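Local coordinates for protein protease (Vibrio cholerae, PDB 4L9D) that is the first PKD domain of the secreted metalloprotease PrtV, binds calcium and regulates flexibility between domains of a protease that probably acts on host matrix proteins, at residues Ser27-Gly32 with Leu66-Lys72; Trp39-Asn43 with Tyr62-Leu66. All blocks are in the same frame, centred on the assembly; numbering follows the deposited sequence.

Interaction 1 (Ser27-Gly32 with Leu66-Lys72); sequences SSDSDG and LTVTDDK. With NA (sodium ion), chain C.
Asp29 and Asp70 meet through their carboxylates, with Asp29 OD2 only 2.6 Å from Asp70 OD2. The two groups are nearly coplanar, 9° apart. One of the two acids probably holds a proton and donates it to the other. Asp29 CG lies opposite its backbone N (chi1 -165°), which turns the carboxylate toward strand 60-70. The other oxygen of Asp29, OD1, accepts from Asp31 N at 3.1 Å and closes an Asx turn. This donor comes from above the carboxylate plane. Asp70 OD2 uses its syn lone pair in a salt bridge to Lys72 NZ, 2.7 Å away. The ammonium has a second salt bridge, to Asp74. Asp70 OD1 accepts from Asp74 N and, weakly, from Lys72 N. Asp31, Asp70 and Asp74 are calcium-binding residues. In this crystal a sodium ion is bound by the backbone of the same loop, through Asp29 O, Gly32 O at 2.4 Å and four waters. One of these waters accepts from Gly32 N. A separate water, not bound to the sodium, donates to Asp31 O and, in the conformer given, to Asp71 OD2. Further along, Ser27 OG touches Val68 CG1 at 3.5 Å, while its hydrogen bonds go to Asn25 and Arg11. The loop between strands 20-25 and 34-40 thus packs on the end of strand 60-70, which is flanked by strands 34-40 and 75-84.

Interaction 2 (Trp39-Asn43 with Tyr62-Leu66); sequences WDFGN and YSVTL
Asp40 and Thr65 form an antiparallel hydrogen-bonded pair. It joins neighbouring strands 34-40 and 60-70 in one sheet of the PKD domain's beta sandwich. Asp40 N donates to Thr65 O, and Thr65 N donates to Asp40 O, both at 2.8 Å. The second bond is nearly straight, at 173°. Two CA-H...O contacts run beside them, from Trp39 CA to Thr65 O and from Val64 CA to Asp40 O. A water lies 2.8 Å from Ser63 O, probably donating to it, with a weak contact to Asp40 OD1 and Thr65 OG1 2.7 Å away. The apolar contacts gather round Trp39. Leu66 CD1 sits over one face of the indole in a CH-pi contact, 3.5 Å from the centroid of the five-membered ring. Val64 CG1 meets the ring at its edge, 4.0 Å from Trp39 CZ3. Leu66 CG is anti to the backbone N (chi1 172°), which carries the branch toward the indole. Trp39 NE1 hydrogen-bonds to Ala50 O. At the far end Gly42 O approaches the edge of the Tyr62 ring, 3.4 Å from Tyr62 CD1. Tyr62 OH hydrogen-bonds to Lys58 O, and its ring stacks on Tyr56. The contact therefore has a polar, watered face at Asp40 and Thr65, and a buried aliphatic-aromatic face at Trp39, Val64 and Leu66.

How the interactions relate
From the N terminus, the chain runs through strands 12-17 and 20-25 and reaches loop 27-32, the first half of interaction 1. Strand 34-40 follows and leads into 39-43, the first half of interaction 2. The chain then passes through the short strands 46-47 and 53-55 and returns along strand 60-70. Residues 62-66 close the inner loop of interaction 2 first. Residues 66-72 then close the larger loop of interaction 1, which encloses the inner one. Leu66 belongs to both contacts, whose centres are about 19 Å apart. Interaction 2 joins neighbouring strands of one sheet. Interaction 1 ties that sheet to the metal-binding loop that leaves the other.

Interaction 1 (Ser27-Gly32 with Leu66-Lys72)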
ATOM      1  N   SER A  27      -7.216  -4.589  -4.458  1.00  4.59           N
ATOM      2  CA  SER A  27      -6.612  -4.981  -5.713  1.00  4.74           C
ATOM      3  C   SER A  27      -7.378  -6.083  -6.384  1.00  5.11           C
ATOM      4  O   SER A  27      -8.210  -6.763  -5.726  1.00  6.83           O
ATOM      5  CB  SER A  27      -5.143  -5.428  -5.438  1.00  5.00           C
ATOM      6  OG  SER A  27      -4.364  -4.426  -4.851  1.00  4.35           O
ATOM      7  N   SER A  28      -7.134  -6.341  -7.662  1.00  5.26           N
ATOM      8  CA  SER A  28      -7.801  -7.322  -8.408  1.00  6.69           C
ATOM      9  C   SER A  28      -6.952  -7.832  -9.567  1.00  5.56           C
ATOM     10  O   SER A  28      -5.914  -7.258  -9.903  1.00  6.58           O
ATOM     11  CB  SER A  28      -9.158  -6.827  -8.864  1.00  8.37           C
ATOM     12  OG  SER A  28      -8.970  -5.736  -9.724  1.00  9.48           O
ATOM     13  N   ASP A  29      -7.421  -8.875 -10.226  1.00  6.17           N
ATOM     14  CA  ASP A  29      -6.705  -9.413 -11.387  1.00  6.24           C
ATOM     15  C   ASP A  29      -7.691 -10.163 -12.255  1.00  6.81           C
ATOM     16  O   ASP A  29      -8.269 -11.177 -11.818  1.00  8.69           O
ATOM     17  CB  ASP A  29      -5.601 -10.389 -10.945  1.00  6.57           C
ATOM     18  CG  ASP A  29      -4.599 -10.706 -12.010  1.00  6.76           C
ATOM     19  OD1 ASP A  29      -4.833 -10.481 -13.205  1.00  8.65           O
ATOM     20  OD2 ASP A  29      -3.537 -11.273 -11.586  1.00  7.24           O
ATOM     21  N   SER A  30      -7.905  -9.662 -13.472  1.00  7.73           N
ATOM     22  CA  SER A  30      -8.860 -10.269 -14.438  1.00  8.32           C
ATOM     23  C   SER A  30      -8.256 -11.433 -15.193  1.00 10.20           C
ATOM     24  O   SER A  30      -8.975 -12.104 -15.935  1.00 12.92           O
ATOM     25  CB  SER A  30      -9.384  -9.248 -15.385  1.00 11.88           C
ATOM     26  OG  SER A  30      -8.375  -8.666 -16.148  1.00 13.96           O
ATOM     27  N   ASP A  31      -6.955 -11.671 -15.050  0.70  9.69           N
ATOM     28  CA  ASP A  31      -6.262 -12.689 -15.822  0.70 10.13           C
ATOM     29  C   ASP A  31      -5.254 -13.427 -14.922  0.70  9.46           C
ATOM     30  O   ASP A  31      -4.126 -13.681 -15.312  0.70 12.54           O
ATOM     31  CB  ASP A  31      -5.540 -12.044 -17.029  0.70 13.31           C
ATOM     32  CG  ASP A  31      -4.965 -13.033 -17.953  0.70 16.69           C
ATOM     33  OD1 ASP A  31      -5.587 -14.112 -18.131  0.70 22.85           O
ATOM     34  OD2 ASP A  31      -3.937 -12.705 -18.620  0.70 20.60           O
ATOM     35  N   GLY A  32      -5.654 -13.756 -13.700  1.00 10.14           N
ATOM     36  CA  GLY A  32      -4.811 -14.502 -12.826  1.00  8.76           C
ATOM     37  C   GLY A  32      -5.167 -14.215 -11.382  1.00  7.40           C
ATOM     38  O   GLY A  32      -6.256 -13.686 -11.090  1.00  8.68           O
ATOM     39  N   LEU A  66       1.880   0.646  -3.281  1.00  3.52           N
ATOM     40  CA  LEU A  66       1.634  -0.798  -3.255  1.00  3.65           C
ATOM     41  C   LEU A  66       1.921  -1.385  -4.611  1.00  3.35           C
ATOM     42  O   LEU A  66       1.341  -0.936  -5.611  1.00  3.78           O
ATOM     43  CB  LEU A  66       0.178  -1.109  -2.892  1.00  3.53           C
ATOM     44  CG  LEU A  66      -0.226  -2.597  -3.026  1.00  3.98           C
ATOM     45  CD1 LEU A  66       0.570  -3.499  -2.079  1.00  4.55           C
ATOM     46  CD2 LEU A  66      -1.702  -2.770  -2.817  1.00  4.65           C
ATOM     47  N   THR A  67       2.738  -2.430  -4.638  1.00  3.59           N
ATOM     48  CA  THR A  67       2.922  -3.267  -5.805  1.00  3.78           C
ATOM     49  C   THR A  67       2.319  -4.624  -5.527  1.00  3.87           C
ATOM     50  O   THR A  67       2.576  -5.207  -4.459  1.00  5.63           O
ATOM     51  CB  THR A  67       4.446  -3.398  -6.114  1.00  4.68           C
ATOM     52  OG1 THR A  67       4.976  -2.132  -6.493  1.00  4.59           O
ATOM     53  CG2 THR A  67       4.716  -4.378  -7.261  1.00  5.41           C
ATOM     54  N   VAL A  68       1.517  -5.104  -6.472  1.00  4.03           N
ATOM     55  CA  VAL A  68       0.983  -6.458  -6.406  1.00  3.80           C
ATOM     56  C   VAL A  68       1.590  -7.265  -7.560  1.00  3.94           C
ATOM     57  O   VAL A  68       1.856  -6.710  -8.627  1.00  4.64           O
ATOM     58  CB  VAL A  68      -0.534  -6.470  -6.473  1.00  4.56           C
ATOM     59  CG1 VAL A  68      -1.136  -5.571  -5.374  1.00  5.52           C
ATOM     60  CG2 VAL A  68      -1.117  -6.076  -7.843  1.00  5.84           C
ATOM     61  N   THR A  69       1.790  -8.566  -7.322  1.00  3.91           N
ATOM     62  CA  THR A  69       2.331  -9.467  -8.308  1.00  4.25           C
ATOM     63  C   THR A  69       1.495 -10.713  -8.360  1.00  3.87           C
ATOM     64  O   THR A  69       1.062 -11.225  -7.299  1.00  4.31           O
ATOM     65  CB  THR A  69       3.814  -9.811  -8.004  1.00  4.37           C
ATOM     66  OG1 THR A  69       4.556  -8.579  -7.915  1.00  4.97           O
ATOM     67  CG2 THR A  69       4.441 -10.668  -9.058  1.00  5.58           C
ATOM     68  N   ASP A  70       1.222 -11.215  -9.554  1.00  4.16           N
ATOM     69  CA  ASP A  70       0.328 -12.334  -9.747  1.00  4.22           C
ATOM     70  C   ASP A  70       1.052 -13.644 -10.089  1.00  4.35           C
ATOM     71  O   ASP A  70       2.296 -13.748 -10.121  1.00  4.57           O
ATOM     72  CB  ASP A  70      -0.810 -11.984 -10.682  1.00  5.01           C
ATOM     73  CG  ASP A  70      -0.451 -11.982 -12.176  1.00  5.46           C
ATOM     74  OD1 ASP A  70       0.721 -12.276 -12.522  1.00  5.31           O
ATOM     75  OD2 ASP A  70      -1.377 -11.631 -12.957  1.00  6.92           O
ATOM     76  N   ASP A  71       0.248 -14.695 -10.192  0.60  4.73           N
ATOM     77  CA  ASP A  71       0.720 -16.049 -10.487  0.60  4.77           C
ATOM     78  C   ASP A  71       1.520 -16.225 -11.771  0.60  4.85           C
ATOM     79  O   ASP A  71       2.277 -17.193 -11.839  0.60  4.95           O
ATOM     80  CB  ASP A  71      -0.451 -17.045 -10.588  0.60  5.17           C
ATOM     81  CG  ASP A  71      -1.389 -16.736 -11.712  0.60  6.89           C
ATOM     82  OD1 ASP A  71      -2.024 -15.665 -11.716  0.60  8.57           O
ATOM     83  OD2 ASP A  71      -1.497 -17.602 -12.575  0.60 13.45           O
ATOM     84  N   LYS A  72       1.343 -15.327 -12.732  1.00  5.59           N
ATOM     85  CA  LYS A  72       2.085 -15.325 -13.956  1.00  6.79           C
ATOM     86  C   LYS A  72       3.289 -14.390 -13.946  1.00  6.78           C
ATOM     87  O   LYS A  72       3.982 -14.247 -14.978  1.00  8.10           O
ATOM     88  CB  LYS A  72       1.231 -15.088 -15.177  1.00 11.61           C
ATOM     89  CG  LYS A  72       0.295 -14.033 -15.164  1.00 13.64           C
ATOM     90  CD  LYS A  72      -0.451 -13.888 -16.470  1.00 15.77           C
ATOM     91  CE  LYS A  72      -1.458 -12.800 -16.411  1.00 16.87           C
ATOM     92  NZ  LYS A  72      -1.243 -11.534 -15.701  1.00 14.35           N
TER
HETATM   93 NA    NA C 901      -8.604 -13.354 -11.083  0.90 12.07          NA
HETATM   94  O   HOH W   1      -2.627 -16.311 -14.854  1.00 29.02           O
HETATM   95  O   HOH W   2      -8.660 -14.191 -13.341  1.00 19.21           O
HETATM   96  O   HOH W   3      -8.950 -15.657 -10.460  1.00 18.43           O
HETATM   97  O   HOH W   4      -8.538 -12.717  -8.871  1.00 17.82           O
HETATM   98  O   HOH W   5     -10.963 -12.855 -11.165  1.00 24.25           O

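Interaction 2 (Trp39-Asn43 with Tyr62-Leu66)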
ATOM      1  N   TRP A  39       4.431  -3.332  -0.074  1.00  3.15           N
ATOM      2  CA  TRP A  39       4.032  -1.996   0.373  1.00  3.66           C
ATOM      3  C   TRP A  39       5.280  -1.216   0.718  1.00  3.52           C
ATOM      4  O   TRP A  39       6.258  -1.745   1.279  1.00  3.95           O
ATOM      5  CB  TRP A  39       3.188  -2.097   1.687  1.00  4.11           C
ATOM      6  CG  TRP A  39       1.832  -2.630   1.540  1.00  3.92           C
ATOM      7  CD1 TRP A  39       1.459  -3.962   1.566  1.00  3.75           C
ATOM      8  CD2 TRP A  39       0.637  -1.878   1.354  1.00  3.90           C
ATOM      9  NE1 TRP A  39       0.097  -4.074   1.432  1.00  3.83           N
ATOM     10  CE2 TRP A  39      -0.439  -2.806   1.301  1.00  4.00           C
ATOM     11  CE3 TRP A  39       0.348  -0.527   1.251  1.00  4.24           C
ATOM     12  CZ2 TRP A  39      -1.781  -2.387   1.211  1.00  4.75           C
ATOM     13  CZ3 TRP A  39      -0.959  -0.135   1.118  1.00  4.66           C
ATOM     14  CH2 TRP A  39      -2.018  -1.044   1.093  1.00  4.86           C
ATOM     15  N   ASP A  40       5.197   0.079   0.446  1.00  3.92           N
ATOM     16  CA  ASP A  40       6.322   1.005   0.585  1.00  3.61           C
ATOM     17  C   ASP A  40       5.708   2.269   1.156  1.00  3.54           C
ATOM     18  O   ASP A  40       4.923   2.951   0.496  1.00  4.02           O
ATOM     19  CB  ASP A  40       6.932   1.134  -0.795  1.00  4.35           C
ATOM     20  CG  ASP A  40       7.857   2.278  -1.049  1.00  4.17           C
ATOM     21  OD1 ASP A  40       8.041   3.165  -0.182  1.00  4.45           O
ATOM     22  OD2 ASP A  40       8.424   2.318  -2.194  1.00  5.87           O
ATOM     23  N   PHE A  41       6.002   2.586   2.428  1.00  3.31           N
ATOM     24  CA  PHE A  41       5.265   3.591   3.130  1.00  3.49           C
ATOM     25  C   PHE A  41       5.775   5.017   2.942  1.00  3.60           C
ATOM     26  O   PHE A  41       5.257   5.958   3.536  1.00  4.23           O
ATOM     27  CB  PHE A  41       5.184   3.219   4.624  1.00  3.86           C
ATOM     28  CG  PHE A  41       4.592   1.818   4.878  1.00  3.67           C
ATOM     29  CD1 PHE A  41       3.497   1.364   4.219  1.00  4.10           C
ATOM     30  CD2 PHE A  41       5.186   1.021   5.838  1.00  4.80           C
ATOM     31  CE1 PHE A  41       2.964   0.115   4.506  1.00  4.32           C
ATOM     32  CE2 PHE A  41       4.677  -0.264   6.101  1.00  5.49           C
ATOM     33  CZ  PHE A  41       3.545  -0.672   5.451  1.00  4.88           C
ATOM     34  N   GLY A  42       6.794   5.189   2.110  1.00  3.34           N
ATOM     35  CA  GLY A  42       7.272   6.544   1.792  1.00  3.61           C
ATOM     36  C   GLY A  42       8.160   7.122   2.864  1.00  3.22           C
ATOM     37  O   GLY A  42       8.346   8.335   2.917  1.00  3.76           O
ATOM     38  N   ASN A  43       8.734   6.267   3.716  1.00  3.91           N
ATOM     39  CA  ASN A  43       9.543   6.670   4.861  1.00  3.59           C
ATOM     40  C   ASN A  43      10.734   5.724   5.078  1.00  3.63           C
ATOM     41  O   ASN A  43      11.356   5.813   6.149  1.00  4.41           O
ATOM     42  CB  ASN A  43       8.685   6.719   6.121  1.00  3.88           C
ATOM     43  CG  ASN A  43       8.224   5.349   6.536  1.00  3.68           C
ATOM     44  OD1 ASN A  43       8.185   4.410   5.714  1.00  4.02           O
ATOM     45  ND2 ASN A  43       7.832   5.204   7.802  1.00  4.35           N
ATOM     46  N   TYR A  62       3.568  11.812   3.133  1.00  5.06           N
ATOM     47  CA  TYR A  62       4.252  10.571   2.751  1.00  4.00           C
ATOM     48  C   TYR A  62       3.519   9.905   1.629  1.00  4.21           C
ATOM     49  O   TYR A  62       2.271   9.818   1.630  1.00  5.48           O
ATOM     50  CB  TYR A  62       4.334   9.604   3.968  1.00  4.40           C
ATOM     51  CG  TYR A  62       5.102  10.169   5.134  1.00  4.21           C
ATOM     52  CD1 TYR A  62       6.477   9.976   5.228  1.00  4.22           C
ATOM     53  CD2 TYR A  62       4.476  10.883   6.116  1.00  5.03           C
ATOM     54  CE1 TYR A  62       7.178  10.435   6.347  1.00  4.17           C
ATOM     55  CE2 TYR A  62       5.177  11.365   7.220  1.00  4.83           C
ATOM     56  CZ  TYR A  62       6.532  11.141   7.323  1.00  4.68           C
ATOM     57  OH  TYR A  62       7.290  11.562   8.415  1.00  5.16           O
ATOM     58  N   SER A  63       4.254   9.369   0.659  0.80  3.71           N
ATOM     59  CA  SER A  63       3.700   8.605  -0.419  0.80  3.90           C
ATOM     60  C   SER A  63       3.651   7.105  -0.074  0.80  3.73           C
ATOM     61  O   SER A  63       4.677   6.529   0.238  0.80  3.82           O
ATOM     62  CB  SER A  63       4.511   8.817  -1.666  0.80  5.28           C
ATOM     63  OG  SER A  63       4.473  10.157  -2.093  0.80  7.33           O
ATOM     64  N   VAL A  64       2.456   6.563  -0.114  1.00  3.74           N
ATOM     65  CA  VAL A  64       2.271   5.123   0.131  1.00  3.51           C
ATOM     66  C   VAL A  64       2.096   4.442  -1.206  1.00  3.30           C
ATOM     67  O   VAL A  64       1.208   4.802  -2.004  1.00  4.34           O
ATOM     68  CB  VAL A  64       1.036   4.887   0.991  1.00  3.87           C
ATOM     69  CG1 VAL A  64       0.814   3.430   1.201  1.00  4.06           C
ATOM     70  CG2 VAL A  64       1.211   5.564   2.331  1.00  5.39           C
ATOM     71  N   THR A  65       2.943   3.457  -1.486  1.00  3.52           N
ATOM     72  CA  THR A  65       2.967   2.736  -2.725  1.00  3.76           C
ATOM     73  C   THR A  65       2.718   1.255  -2.472  1.00  3.52           C
ATOM     74  O   THR A  65       3.321   0.675  -1.549  1.00  4.70           O
ATOM     75  CB  THR A  65       4.359   2.982  -3.403  1.00  4.32           C
ATOM     76  OG1 THR A  65       4.579   4.400  -3.538  1.00  5.34           O
ATOM     77  CG2 THR A  65       4.415   2.350  -4.740  1.00  5.94           C
ATOM     78  N   LEU A  66       1.880   0.646  -3.281  1.00  3.52           N
ATOM     79  CA  LEU A  66       1.634  -0.798  -3.255  1.00  3.65           C
ATOM     80  C   LEU A  66       1.921  -1.385  -4.611  1.00  3.35           C
ATOM     81  O   LEU A  66       1.341  -0.936  -5.611  1.00  3.78           O
ATOM     82  CB  LEU A  66       0.178  -1.109  -2.892  1.00  3.53           C
ATOM     83  CG  LEU A  66      -0.226  -2.597  -3.026  1.00  3.98           C
ATOM     84  CD1 LEU A  66       0.570  -3.499  -2.079  1.00  4.55           C
ATOM     85  CD2 LEU A  66      -1.702  -2.770  -2.817  1.00  4.65           C
TER
HETATM   86  O   HOH W   6       6.311   5.256  -1.619  1.00  5.49           O